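Local structure of alginate biosynthesis protein AlgJ (Pseudomonas putida, 4O8V) at residues 56-61 with 95-100; 210-215 with 269-274; 39-44 with 291-296; 33-38 with 278-283; 219-224 with 241-246. The protein probably transfers acetyl groups to the O-2 and O-3 positions of mannuronate units in alginate, working with AlgI and AlgF at the inner membrane. One frame throughout, in Å; residues are numbered along the deposited sequence. Where two conformers were deposited one is given.

Interaction 1 (56-61 with 95-100); sequences LVLAIV and ANVFAP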
# COMPACT_ATOMS: atom_id res chain seq x y z
N LEU A 56 -12.12 9.47 -1.85
CA LEU A 56 -10.80 8.88 -1.67
C LEU A 56 -10.64 8.31 -0.27
O LEU A 56 -10.91 9.00 0.71
CB LEU A 56 -9.71 9.90 -1.91
CG LEU A 56 -8.29 9.43 -1.60
CD1 LEU A 56 -7.89 8.18 -2.43
CD2 LEU A 56 -7.30 10.58 -1.80
N VAL A 57 -10.19 7.07 -0.20
CA VAL A 57 -9.77 6.48 1.06
C VAL A 57 -8.30 6.10 0.89
O VAL A 57 -7.94 5.14 0.17
CB VAL A 57 -10.61 5.26 1.46
CG1 VAL A 57 -10.10 4.68 2.80
CG2 VAL A 57 -12.08 5.59 1.54
N LEU A 58 -7.43 6.89 1.52
CA LEU A 58 -6.00 6.68 1.42
C LEU A 58 -5.61 5.60 2.41
O LEU A 58 -6.01 5.66 3.56
CB LEU A 58 -5.24 7.99 1.71
CG LEU A 58 -3.71 7.94 1.63
CD1 LEU A 58 -3.25 7.61 0.19
CD2 LEU A 58 -3.14 9.29 2.08
N ALA A 59 -4.83 4.62 1.94
CA ALA A 59 -4.42 3.50 2.79
C ALA A 59 -2.91 3.55 2.98
O ALA A 59 -2.13 3.04 2.16
CB ALA A 59 -4.84 2.18 2.19
N ILE A 60 -2.48 4.22 4.05
CA ILE A 60 -1.04 4.40 4.31
C ILE A 60 -0.51 3.12 4.94
O ILE A 60 -0.86 2.80 6.07
CB ILE A 60 -0.77 5.62 5.24
CG1 ILE A 60 -1.30 6.92 4.63
CG2 ILE A 60 0.75 5.75 5.54
CD1 ILE A 60 -1.33 8.07 5.66
N VAL A 61 0.33 2.37 4.22
CA VAL A 61 0.87 1.11 4.76
C VAL A 61 2.10 1.40 5.61
O VAL A 61 3.05 2.00 5.14
CB VAL A 61 1.24 0.12 3.66
CG1 VAL A 61 1.57 -1.27 4.27
CG2 VAL A 61 0.09 -0.00 2.66
N ALA A 95 -4.70 18.10 4.78
CA ALA A 95 -5.14 18.17 3.40
C ALA A 95 -6.59 17.71 3.19
O ALA A 95 -7.05 17.63 2.05
CB ALA A 95 -4.22 17.35 2.51
N ASN A 96 -7.29 17.41 4.29
CA ASN A 96 -8.64 16.85 4.22
C ASN A 96 -8.70 15.54 3.45
O ASN A 96 -9.68 15.27 2.74
CB ASN A 96 -9.62 17.85 3.61
CG ASN A 96 -9.53 19.21 4.25
OD1 ASN A 96 -8.82 20.10 3.77
ND2 ASN A 96 -10.23 19.37 5.37
N VAL A 97 -7.65 14.73 3.58
CA VAL A 97 -7.61 13.40 2.98
C VAL A 97 -7.93 12.36 4.06
O VAL A 97 -7.32 12.35 5.12
CB VAL A 97 -6.24 13.13 2.35
CG1 VAL A 97 -6.11 11.67 1.93
CG2 VAL A 97 -6.04 14.07 1.14
N PHE A 98 -8.92 11.51 3.78
CA PHE A 98 -9.35 10.46 4.71
C PHE A 98 -8.39 9.27 4.69
O PHE A 98 -8.27 8.58 3.67
CB PHE A 98 -10.76 10.02 4.34
CG PHE A 98 -11.36 9.02 5.28
CD1 PHE A 98 -11.41 9.26 6.65
CD2 PHE A 98 -11.91 7.84 4.80
CE1 PHE A 98 -11.98 8.33 7.52
CE2 PHE A 98 -12.49 6.92 5.66
CZ PHE A 98 -12.51 7.16 7.02
N ALA A 99 -7.73 9.03 5.82
CA ALA A 99 -6.67 8.01 5.89
C ALA A 99 -6.78 7.22 7.18
O ALA A 99 -6.19 7.58 8.20
CB ALA A 99 -5.28 8.64 5.78
N PRO A 100 -7.56 6.13 7.15
CA PRO A 100 -7.74 5.29 8.34
C PRO A 100 -6.43 4.71 8.85
O PRO A 100 -5.51 4.42 8.08
CB PRO A 100 -8.67 4.18 7.84
CG PRO A 100 -9.41 4.81 6.66
CD PRO A 100 -8.37 5.67 6.01
O HOH W 1 -10.20 11.67 1.20
O HOH W 2 -4.45 5.33 5.81
O HOH W 3 -2.58 3.83 7.86

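Interaction 2 (210-215 with 269-274); sequences IPVALV and VVVWEF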
# COMPACT_ATOMS: atom_id res chain seq x y z
N ILE A 210 -18.55 -0.62 -11.51
CA ILE A 210 -18.04 -1.15 -10.25
C ILE A 210 -17.93 -0.00 -9.26
O ILE A 210 -17.40 1.05 -9.59
CB ILE A 210 -16.69 -1.87 -10.47
CG1 ILE A 210 -16.88 -3.02 -11.46
CG2 ILE A 210 -16.08 -2.38 -9.13
CD1 ILE A 210 -15.79 -4.08 -11.41
N PRO A 211 -18.47 -0.18 -8.05
CA PRO A 211 -18.55 0.95 -7.12
C PRO A 211 -17.24 1.31 -6.43
O PRO A 211 -17.15 2.43 -5.91
CB PRO A 211 -19.58 0.48 -6.09
CG PRO A 211 -19.58 -0.98 -6.18
CD PRO A 211 -19.26 -1.34 -7.59
N VAL A 212 -16.26 0.41 -6.42
CA VAL A 212 -14.98 0.70 -5.77
C VAL A 212 -13.79 0.43 -6.70
O VAL A 212 -13.76 -0.60 -7.38
CB VAL A 212 -14.79 -0.15 -4.49
CG1 VAL A 212 -13.45 0.15 -3.82
CG2 VAL A 212 -15.95 0.05 -3.50
N ALA A 213 -12.81 1.34 -6.73
CA ALA A 213 -11.57 1.08 -7.46
C ALA A 213 -10.41 1.00 -6.49
O ALA A 213 -10.37 1.73 -5.50
CB ALA A 213 -11.30 2.16 -8.54
N LEU A 214 -9.47 0.10 -6.78
CA LEU A 214 -8.25 -0.05 -5.97
C LEU A 214 -7.08 0.45 -6.81
O LEU A 214 -6.95 0.04 -7.97
CB LEU A 214 -8.05 -1.51 -5.54
CG LEU A 214 -6.70 -1.87 -4.91
CD1 LEU A 214 -6.48 -1.11 -3.60
CD2 LEU A 214 -6.64 -3.39 -4.65
N VAL A 215 -6.29 1.38 -6.25
CA VAL A 215 -5.07 1.85 -6.88
C VAL A 215 -3.91 1.73 -5.91
O VAL A 215 -4.07 1.98 -4.71
CB VAL A 215 -5.22 3.33 -7.35
CG1 VAL A 215 -3.96 3.76 -8.13
CG2 VAL A 215 -6.44 3.47 -8.19
N VAL A 269 -16.06 4.97 -4.44
CA VAL A 269 -14.90 4.98 -3.56
C VAL A 269 -13.65 4.54 -4.31
O VAL A 269 -13.68 3.56 -5.06
CB VAL A 269 -15.11 4.04 -2.33
CG1 VAL A 269 -13.83 3.87 -1.50
CG2 VAL A 269 -16.23 4.56 -1.46
N VAL A 270 -12.55 5.27 -4.11
CA VAL A 270 -11.24 4.82 -4.57
C VAL A 270 -10.36 4.54 -3.35
O VAL A 270 -10.13 5.43 -2.52
CB VAL A 270 -10.56 5.84 -5.48
CG1 VAL A 270 -9.13 5.38 -5.83
CG2 VAL A 270 -11.38 6.09 -6.74
N VAL A 271 -9.90 3.30 -3.24
CA VAL A 271 -8.95 2.96 -2.19
C VAL A 271 -7.56 3.13 -2.79
O VAL A 271 -7.23 2.51 -3.81
CB VAL A 271 -9.15 1.52 -1.68
CG1 VAL A 271 -8.01 1.12 -0.70
CG2 VAL A 271 -10.48 1.36 -1.02
N TRP A 272 -6.75 3.97 -2.16
CA TRP A 272 -5.41 4.28 -2.67
C TRP A 272 -4.36 3.78 -1.68
O TRP A 272 -4.16 4.39 -0.62
CB TRP A 272 -5.24 5.78 -2.89
CG TRP A 272 -3.97 6.16 -3.58
CD1 TRP A 272 -3.03 5.32 -4.12
CD2 TRP A 272 -3.51 7.50 -3.83
NE1 TRP A 272 -2.01 6.06 -4.68
CE2 TRP A 272 -2.28 7.40 -4.51
CE3 TRP A 272 -4.01 8.77 -3.53
CZ2 TRP A 272 -1.54 8.53 -4.91
CZ3 TRP A 272 -3.28 9.89 -3.92
CH2 TRP A 272 -2.06 9.76 -4.61
N GLU A 273 -3.71 2.68 -2.02
CA GLU A 273 -2.69 2.07 -1.17
C GLU A 273 -1.32 2.73 -1.44
O GLU A 273 -0.84 2.79 -2.58
CB GLU A 273 -2.66 0.56 -1.40
CG GLU A 273 -1.43 -0.13 -0.85
CD GLU A 273 -0.39 -0.40 -1.94
OE1 GLU A 273 -0.75 -0.96 -3.01
OE2 GLU A 273 0.80 -0.10 -1.71
N PHE A 274 -0.73 3.27 -0.38
CA PHE A 274 0.41 4.18 -0.45
C PHE A 274 1.34 3.87 0.73
O PHE A 274 1.13 4.37 1.83
CB PHE A 274 -0.07 5.65 -0.42
CG PHE A 274 0.94 6.66 -0.92
CD1 PHE A 274 2.23 6.70 -0.41
CD2 PHE A 274 0.59 7.59 -1.92
CE1 PHE A 274 3.16 7.65 -0.86
CE2 PHE A 274 1.51 8.53 -2.39
CZ PHE A 274 2.80 8.56 -1.87

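Interaction 3 (39-44 with 291-296); sequences LALIRG and QWIAQL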
# COMPACT_ATOMS: atom_id res chain seq x y z
N LEU A 39 2.78 15.42 -1.19
CA LEU A 39 1.53 15.72 -0.50
C LEU A 39 0.64 16.65 -1.32
O LEU A 39 -0.59 16.52 -1.30
CB LEU A 39 1.80 16.34 0.86
CG LEU A 39 2.32 15.32 1.87
CD1 LEU A 39 3.11 16.01 3.00
CD2 LEU A 39 1.18 14.46 2.42
N ALA A 40 1.25 17.60 -2.02
CA ALA A 40 0.46 18.51 -2.86
C ALA A 40 -0.18 17.72 -3.99
O ALA A 40 -1.32 17.99 -4.39
CB ALA A 40 1.34 19.65 -3.41
N LEU A 41 0.53 16.72 -4.49
CA LEU A 41 -0.05 15.85 -5.53
C LEU A 41 -1.15 14.95 -4.98
O LEU A 41 -2.18 14.75 -5.64
CB LEU A 41 1.04 15.02 -6.19
CG LEU A 41 1.96 15.91 -7.04
CD1 LEU A 41 3.19 15.12 -7.49
CD2 LEU A 41 1.17 16.43 -8.24
N ILE A 42 -0.96 14.39 -3.79
CA ILE A 42 -2.00 13.60 -3.17
C ILE A 42 -3.28 14.41 -2.95
O ILE A 42 -4.39 13.94 -3.20
CB ILE A 42 -1.53 13.03 -1.80
CG1 ILE A 42 -0.46 11.96 -2.02
CG2 ILE A 42 -2.72 12.51 -0.99
CD1 ILE A 42 0.30 11.59 -0.73
N ARG A 43 -3.11 15.65 -2.48
CA ARG A 43 -4.24 16.53 -2.25
C ARG A 43 -4.97 16.86 -3.57
O ARG A 43 -6.20 16.92 -3.61
CB ARG A 43 -3.76 17.82 -1.57
CG ARG A 43 -4.88 18.77 -1.19
CD ARG A 43 -4.51 20.20 -1.51
NE ARG A 43 -3.36 20.68 -0.76
CZ ARG A 43 -2.30 21.28 -1.31
NH1 ARG A 43 -1.30 21.69 -0.54
NH2 ARG A 43 -2.24 21.46 -2.62
N GLY A 44 -4.20 17.05 -4.63
CA GLY A 44 -4.79 17.33 -5.93
C GLY A 44 -5.57 16.14 -6.46
O GLY A 44 -6.62 16.29 -7.08
N GLN A 291 1.08 21.16 -17.50
CA GLN A 291 -0.16 21.87 -17.23
C GLN A 291 -1.07 21.06 -16.31
O GLN A 291 -1.74 21.62 -15.44
CB GLN A 291 -0.89 22.22 -18.52
CG GLN A 291 -0.26 23.33 -19.27
CD GLN A 291 -1.25 24.05 -20.14
OE1 GLN A 291 -2.37 23.58 -20.36
NE2 GLN A 291 -0.87 25.22 -20.62
N TRP A 292 -1.07 19.75 -16.50
CA TRP A 292 -1.92 18.90 -15.68
C TRP A 292 -1.33 18.75 -14.29
O TRP A 292 -2.06 18.76 -13.29
CB TRP A 292 -2.11 17.54 -16.33
CG TRP A 292 -3.10 16.74 -15.56
CD1 TRP A 292 -4.34 17.15 -15.15
CD2 TRP A 292 -2.93 15.41 -15.08
NE1 TRP A 292 -4.96 16.14 -14.44
CE2 TRP A 292 -4.12 15.06 -14.39
CE3 TRP A 292 -1.90 14.48 -15.17
CZ2 TRP A 292 -4.29 13.81 -13.81
CZ3 TRP A 292 -2.07 13.25 -14.58
CH2 TRP A 292 -3.26 12.92 -13.91
N ILE A 293 -0.01 18.63 -14.21
CA ILE A 293 0.65 18.56 -12.92
C ILE A 293 0.32 19.82 -12.14
O ILE A 293 0.00 19.75 -10.95
CB ILE A 293 2.18 18.38 -13.07
CG1 ILE A 293 2.46 16.99 -13.66
CG2 ILE A 293 2.88 18.58 -11.72
CD1 ILE A 293 3.92 16.77 -14.03
N ALA A 294 0.35 20.97 -12.81
CA ALA A 294 0.08 22.26 -12.20
C ALA A 294 -1.33 22.31 -11.62
O ALA A 294 -1.55 22.85 -10.54
CB ALA A 294 0.26 23.40 -13.21
N GLN A 295 -2.29 21.76 -12.37
CA GLN A 295 -3.69 21.75 -11.95
C GLN A 295 -3.87 20.99 -10.65
O GLN A 295 -4.59 21.42 -9.74
CB GLN A 295 -4.57 21.13 -13.04
CG GLN A 295 -4.74 22.00 -14.25
CD GLN A 295 -5.89 21.53 -15.11
OE1 GLN A 295 -6.54 20.53 -14.80
NE2 GLN A 295 -6.14 22.25 -16.20
N LEU A 296 -3.20 19.84 -10.57
CA LEU A 296 -3.26 18.98 -9.40
C LEU A 296 -2.72 19.70 -8.17
O LEU A 296 -3.32 19.65 -7.11
CB LEU A 296 -2.48 17.68 -9.65
CG LEU A 296 -3.12 16.61 -10.53
CD1 LEU A 296 -2.14 15.48 -10.85
CD2 LEU A 296 -4.36 16.04 -9.84

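Interaction 4 (33-38 with 278-283); sequences QLMQEN and YLPMKN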
# COMPACT_ATOMS: atom_id res chain seq x y z
N GLN A 33 11.33 18.66 0.95
CA GLN A 33 10.67 19.26 -0.21
C GLN A 33 9.97 18.18 -1.05
O GLN A 33 8.90 18.43 -1.63
CB GLN A 33 11.67 20.04 -1.07
CG GLN A 33 12.56 21.01 -0.29
CD GLN A 33 13.90 20.40 0.13
OE1 GLN A 33 14.00 19.74 1.17
NE2 GLN A 33 14.93 20.61 -0.69
N LEU A 34 10.56 17.00 -1.12
CA LEU A 34 9.95 15.88 -1.83
C LEU A 34 8.63 15.47 -1.16
O LEU A 34 7.63 15.23 -1.85
CB LEU A 34 10.90 14.68 -1.91
CG LEU A 34 12.04 14.74 -2.95
CD1 LEU A 34 12.88 13.48 -2.89
CD2 LEU A 34 11.49 14.96 -4.35
N MSE A 35 8.62 15.40 0.16
CA MSE A 35 7.37 15.12 0.89
C MSE A 35 6.28 16.18 0.64
O MSE A 35 5.11 15.83 0.41
CB MSE A 35 7.64 15.01 2.38
CG MSE A 35 8.30 13.69 2.76
SE MSE A 35 8.80 13.70 4.65
CE MSE A 35 7.13 14.48 5.36
N GLN A 36 6.68 17.45 0.69
CA GLN A 36 5.78 18.56 0.39
C GLN A 36 5.17 18.36 -0.99
O GLN A 36 3.95 18.48 -1.19
CB GLN A 36 6.54 19.90 0.45
CG GLN A 36 5.76 21.11 -0.08
CD GLN A 36 6.56 22.41 0.00
OE1 GLN A 36 7.79 22.42 -0.04
NE2 GLN A 36 5.84 23.53 0.12
N GLU A 37 6.03 18.03 -1.94
CA GLU A 37 5.63 17.96 -3.35
C GLU A 37 4.64 16.80 -3.53
O GLU A 37 3.55 16.96 -4.10
CB GLU A 37 6.89 17.81 -4.22
CG GLU A 37 6.77 18.33 -5.64
CD GLU A 37 6.37 19.80 -5.76
OE1 GLU A 37 6.66 20.62 -4.86
OE2 GLU A 37 5.75 20.15 -6.79
N ASN A 38 5.00 15.63 -2.99
CA ASN A 38 4.11 14.47 -3.04
C ASN A 38 2.78 14.72 -2.33
O ASN A 38 1.73 14.27 -2.81
CB ASN A 38 4.79 13.23 -2.45
CG ASN A 38 5.80 12.63 -3.40
OD1 ASN A 38 5.68 12.76 -4.62
ND2 ASN A 38 6.82 11.98 -2.84
N TYR A 278 7.39 5.68 0.56
CA TYR A 278 7.37 6.38 -0.73
C TYR A 278 7.15 7.88 -0.61
O TYR A 278 7.36 8.61 -1.57
CB TYR A 278 6.27 5.81 -1.65
CG TYR A 278 6.59 4.44 -2.20
CD1 TYR A 278 7.50 4.27 -3.24
CD2 TYR A 278 5.99 3.30 -1.66
CE1 TYR A 278 7.80 3.01 -3.74
CE2 TYR A 278 6.28 2.05 -2.15
CZ TYR A 278 7.18 1.90 -3.18
OH TYR A 278 7.45 0.63 -3.66
N LEU A 279 6.71 8.36 0.56
CA LEU A 279 6.38 9.79 0.68
C LEU A 279 7.61 10.69 0.46
O LEU A 279 7.51 11.71 -0.23
CB LEU A 279 5.75 10.08 2.04
CG LEU A 279 5.22 11.52 2.20
CD1 LEU A 279 4.11 11.82 1.21
CD2 LEU A 279 4.74 11.77 3.62
N PRO A 280 8.78 10.33 1.01
CA PRO A 280 9.90 11.23 0.71
C PRO A 280 10.74 10.78 -0.49
O PRO A 280 11.91 11.14 -0.57
CB PRO A 280 10.72 11.20 1.99
CG PRO A 280 10.51 9.81 2.53
CD PRO A 280 9.11 9.41 2.12
N MSE A 281 10.13 10.03 -1.41
CA MSE A 281 10.83 9.56 -2.61
C MSE A 281 10.38 10.29 -3.87
O MSE A 281 9.22 10.66 -4.02
CB MSE A 281 10.64 8.05 -2.78
CG MSE A 281 11.33 7.26 -1.68
SE MSE A 281 11.05 5.30 -1.78
CE MSE A 281 12.08 5.04 -3.44
N LYS A 282 11.32 10.48 -4.80
CA LYS A 282 11.01 11.21 -6.03
C LYS A 282 10.19 10.37 -6.99
O LYS A 282 10.38 9.18 -7.12
CB LYS A 282 12.30 11.68 -6.71
CG LYS A 282 12.07 12.56 -7.93
CD LYS A 282 12.81 13.90 -7.78
CE LYS A 282 12.84 14.70 -9.08
NZ LYS A 282 13.78 14.12 -10.08
N ASN A 283 9.22 11.01 -7.63
CA ASN A 283 8.45 10.34 -8.66
C ASN A 283 8.80 10.93 -10.00
O ASN A 283 8.94 12.15 -10.13
CB ASN A 283 6.97 10.47 -8.39
CG ASN A 283 6.54 9.60 -7.26
OD1 ASN A 283 6.63 8.39 -7.37
ND2 ASN A 283 6.13 10.20 -6.16
O HOH W 4 8.37 13.85 -6.49

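Interaction 5 (219-224 with 241-246); sequences YSANPH and NYAEDG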
# COMPACT_ATOMS: atom_id res chain seq x y z
N TYR A 219 1.85 -4.09 -3.39
CA TYR A 219 1.04 -4.53 -2.23
C TYR A 219 -0.38 -4.89 -2.69
O TYR A 219 -1.02 -5.81 -2.15
CB TYR A 219 0.96 -3.47 -1.12
CG TYR A 219 2.21 -3.35 -0.27
CD1 TYR A 219 3.27 -2.55 -0.68
CD2 TYR A 219 2.33 -4.06 0.95
CE1 TYR A 219 4.42 -2.43 0.09
CE2 TYR A 219 3.50 -3.94 1.74
CZ TYR A 219 4.54 -3.12 1.30
OH TYR A 219 5.69 -3.01 2.03
N SER A 220 -0.84 -4.18 -3.72
CA SER A 220 -2.21 -4.35 -4.24
C SER A 220 -2.26 -5.11 -5.54
O SER A 220 -3.28 -5.73 -5.84
CB SER A 220 -2.87 -2.98 -4.46
OG SER A 220 -3.06 -2.29 -3.24
N ALA A 221 -1.20 -5.03 -6.35
CA ALA A 221 -1.23 -5.67 -7.66
C ALA A 221 -0.94 -7.15 -7.61
O ALA A 221 -1.35 -7.89 -8.48
CB ALA A 221 -0.22 -4.98 -8.61
N ASN A 222 -0.19 -7.58 -6.61
CA ASN A 222 0.27 -8.97 -6.55
C ASN A 222 -0.81 -9.88 -5.92
O ASN A 222 -1.15 -9.71 -4.76
CB ASN A 222 1.60 -9.04 -5.74
CG ASN A 222 2.27 -10.38 -5.85
OD1 ASN A 222 1.60 -11.41 -6.00
ND2 ASN A 222 3.62 -10.40 -5.78
N PRO A 223 -1.34 -10.83 -6.71
CA PRO A 223 -2.37 -11.76 -6.24
C PRO A 223 -1.97 -12.53 -4.97
O PRO A 223 -2.85 -12.97 -4.22
CB PRO A 223 -2.53 -12.74 -7.42
CG PRO A 223 -2.09 -11.96 -8.62
CD PRO A 223 -0.96 -11.10 -8.11
N HIS A 224 -0.67 -12.68 -4.71
CA HIS A 224 -0.25 -13.50 -3.57
C HIS A 224 -0.77 -12.96 -2.23
O HIS A 224 -1.00 -13.74 -1.31
CB HIS A 224 1.29 -13.61 -3.49
CG HIS A 224 1.90 -14.58 -4.46
ND1 HIS A 224 1.33 -15.79 -4.78
CD2 HIS A 224 3.07 -14.53 -5.14
CE1 HIS A 224 2.10 -16.43 -5.64
NE2 HIS A 224 3.16 -15.68 -5.88
N ASN A 241 -9.34 -3.55 -9.86
CA ASN A 241 -7.93 -3.33 -9.51
C ASN A 241 -7.18 -2.58 -10.62
O ASN A 241 -7.07 -3.06 -11.74
CB ASN A 241 -7.21 -4.65 -9.24
CG ASN A 241 -5.98 -4.46 -8.39
OD1 ASN A 241 -5.55 -3.33 -8.15
ND2 ASN A 241 -5.40 -5.57 -7.89
N TYR A 242 -6.69 -1.39 -10.29
CA TYR A 242 -5.82 -0.64 -11.19
C TYR A 242 -4.42 -0.43 -10.62
O TYR A 242 -3.67 0.44 -11.08
CB TYR A 242 -6.46 0.70 -11.53
CG TYR A 242 -7.85 0.55 -12.11
CD1 TYR A 242 -8.02 0.34 -13.48
CD2 TYR A 242 -8.98 0.62 -11.31
CE1 TYR A 242 -9.28 0.19 -14.02
CE2 TYR A 242 -10.26 0.49 -11.86
CZ TYR A 242 -10.39 0.27 -13.21
OH TYR A 242 -11.64 0.13 -13.76
N ALA A 243 -4.05 -1.22 -9.61
CA ALA A 243 -2.68 -1.19 -9.10
C ALA A 243 -1.66 -1.74 -10.10
O ALA A 243 -2.01 -2.46 -11.04
CB ALA A 243 -2.60 -1.97 -7.76
N GLU A 244 -0.40 -1.37 -9.93
CA GLU A 244 0.67 -1.79 -10.82
C GLU A 244 1.89 -2.10 -9.99
O GLU A 244 2.09 -1.52 -8.92
CB GLU A 244 1.03 -0.71 -11.86
CG GLU A 244 -0.01 -0.47 -12.94
CD GLU A 244 0.37 0.66 -13.89
OE1 GLU A 244 1.50 1.21 -13.79
OE2 GLU A 244 -0.46 1.00 -14.75
N ASP A 245 2.71 -3.00 -10.51
CA ASP A 245 3.92 -3.42 -9.82
C ASP A 245 5.11 -2.62 -10.36
O ASP A 245 5.29 -2.52 -11.57
CB ASP A 245 4.10 -4.94 -10.02
CG ASP A 245 5.13 -5.55 -9.08
OD1 ASP A 245 6.17 -4.90 -8.83
OD2 ASP A 245 4.91 -6.69 -8.60
N GLY A 246 5.88 -1.98 -9.48
CA GLY A 246 7.17 -1.43 -9.84
C GLY A 246 7.30 0.04 -10.24
O GLY A 246 8.33 0.44 -10.77
O HOH W 5 5.36 -7.97 -6.07

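Interaction 1 (56-61 with 95-100)
Leu58 and Val97 make the tight part of this contact: CG1 of Val97 lies 3.8 Å from both CB and CD2 of Leu58, the two side chains meeting obliquely. Val97 CG1 is anti to the backbone N (chi1 170°), the branch that meets the leucine. Next along, the CB of Ala99 packs against Leu58 CB. Ile60 CD1 lies 4.0 Å from Ala99 CB; Phe88 of helix 84-94 covers Leu58 and Ile60 as well. Strand 55-61 is an outermost strand of the four-stranded parallel sheet at the core of this SGNH hydrolase-like domain, and the loop 95-100 runs beside it at 56° without becoming a fifth strand. One direct backbone hydrogen bond joins them, from Leu58 N to Phe98 O at 2.9 Å, backed by a CA-H...O contact from Ala99 CA to Leu58 O. Phe98 and Pro100 pack from the other side of the loop, with Val57 CG2 at the edge of the Phe98 ring, in its plane, and Val57 CG1 3.8 Å from Pro100 CD. On the looser side, waters bridge the backbones. One accepts from Phe98 N at 2.9 Å and donates to Leu56 O at 2.8 Å; another takes the N-H of Ile60 and lies close to the carbonyl oxygens of Leu58 and Pro100. Phe98 lies on a partly exposed flank, with Ala138 of helix 125-141 beside it.

Interaction 2 (210-215 with 269-274)
Leu214 lays its CD1 across Val271, 4.0 Å from CG1 and against the valine's carbonyl oxygen, the two side chains meeting at a slant. Both strands belong to the parallel sheet at the centre of the SGNH hydrolase-like fold, where 269-275 lies between 55-61 and 212-215. Five backbone hydrogen bonds hold 210-215 to 269-274 in parallel register; the longest, from Val269 N to Pro211 O at 3.1 Å, starts the row where the first segment is still loop. The straightest runs from Val215 N to Val271 O, 2.8 Å at 173°. Side chains alternate between the faces. Val212, Leu214, Val269 and Val271 occupy one, and Ala213, Val215, Val270 and Trp272 the other, where Val215 CG2 rests 4.1 Å from Val270 CG1 and Met253 of helix 250-257 packs on Val215, Val270 and Trp272. The indole NE1 of Trp272 is bonded to Pro249 O. Beyond the strand 212-215, Glu273 carries its carboxylate toward the probable active site: OE2 is hydrogen-bonded to Thr217 OG1 and OE1 to Ser220 OG, while its side chain stays about 7 Å from those of Ser218 and His122. Glu273 N donates to Val215 O at 2.8 Å. A chi2 of 6° nearly eclipses CD1 of Trp272 with its CA, and that ring edge lies 3.5 Å from the same Val215 O.

Interaction 3 (39-44 with 291-296)
Gly44 and Leu296 form the closest approach, a backbone contact. Gly44 CA lies 3.0 Å from Leu296 O, a CA-H...O contact with an angle of 127° at the hydrogen, and the two CA atoms are 4.1 Å apart. A methyl group on Gly44 would point toward the other helix and stand about 2.0 Å from that oxygen, so the approach depends on the missing side chain. Leu296 also rests a methyl on the glycine carbonyl, CD2 lying 3.6 Å from Gly44 O. No conventional hydrogen bond crosses the contact; Leu296 O has a weak one with Ser299 OG. The helices 31-51 and 290-297 meet as a nearly perpendicular crossing, their short axes 9.2 Å apart at 84°, with the last turn of the C-terminal helix set against the long helix that leads into strand 55-61 of the SGNH hydrolase-like fold. The apolar contacts are made by few atoms. Leu41 sends CD2 to within 4.1 Å of Leu296 CB and, more loosely, 4.4 Å of Ile293 CG2, and its side chain crosses that of Leu296 at about a right angle. Leu250 and Leu254 of helix 250-257 pack against Leu41 and Leu296 respectively.

Interaction 4 (33-38 with 278-283)
Leu279 packs CG against Met35 CG at 3.8 Å, and its O accepts from Asn38 ND2 at 2.7 Å. Leu279 sits in the type I beta turn from Tyr278 to Met281, which joins the loop after strand 269-275 to helix 31-51 of the SGNH hydrolase-like domain; the Tyr278 side chain lies about 6 Å from that of Ser218, by similarity the nucleophile. Pro280 CB is 3.6 Å from CG of Met35, a selenomethionine, and Pro280 O is buried without a polar partner, 3.4 Å from Leu34 CD1. At Met281 the backbone O takes the second N-H of Asn38 ND2 at 3.0 Å, both acceptors near the amide plane. Chi1 of -76° sets Asn38 CG anti to its carbonyl carbon, starting the amide toward the turn. An alanine here would probably leave Leu279 O, Met281 O and Asn283 ND2 without these partners. Lys282 CD passes Leu34 CD2 at 3.8 Å. Asn283 ND2 donates to Asn38 OD1 at 3.0 Å, standing 41° above that carbonyl plane.

Interaction 5 (219-224 with 241-246)
The backbones come nearest at Ala221 and Ala243, whose CA atoms are 4.9 Å apart, where the short helix 218-221 ends and Asn222 leaves helical geometry beside segment 241-246, which leaves strand 239-241. Two Asx turns shape the two segments: Asn241 OD1 takes the N-H of Ala243 at 3.0 Å, and Asn222 OD1 that of His224. Asn241 also reaches across, its CG anti to the backbone N (chi1 -158°), and ND2 donates to Ser220 O at 3.0 Å and 164°; the donor stands 38° above that carbonyl plane, while the oxygen lies close to the amide plane of Asn241. One amide therefore fastens the end of the helix and holds the turn of its own segment. An alanine at Asn241 would probably leave Ser220 O without this donor and Ala243 N without its Asx-turn acceptor, setting the turn freer to move. The apolar packing is small and tight: Ser220 CB and Ala243 CB are 3.5 Å apart, closer than usual van der Waals contact, and Ala221 CB lies over the backbone of Ala243 and Glu244. Ser220 OG turns to Glu273. The helix carries Ser218, by similarity the nucleophile, and the side chain of Asp245 comes within about 3 Å of that of Ser218. A water between the segments accepts from Asn222 ND2 at 3.0 Å and donates to Asp245 OD2 at 2.9 Å.

How the interactions relate
Starting from the N terminus, helix 31-51 opens interactions 4 and 3 in turn, and the next strand opens interaction 1, which closes first, at 95-100, on the loop after helix 84-94. Interaction 2 opens much later at 210-215, and interaction 5 both opens and closes within its span, joining the helix of the probable nucleophile to the loop after strand 239-241. Interaction 2 then closes at 269-274, where its strand lies beside the strand of interaction 1. Interaction 4 closes at 278-283 and interaction 3 at 291-296, so these two cross, and each encloses the other three. Together they join the chain's last segments to helix 31-51, which packs on the sheet.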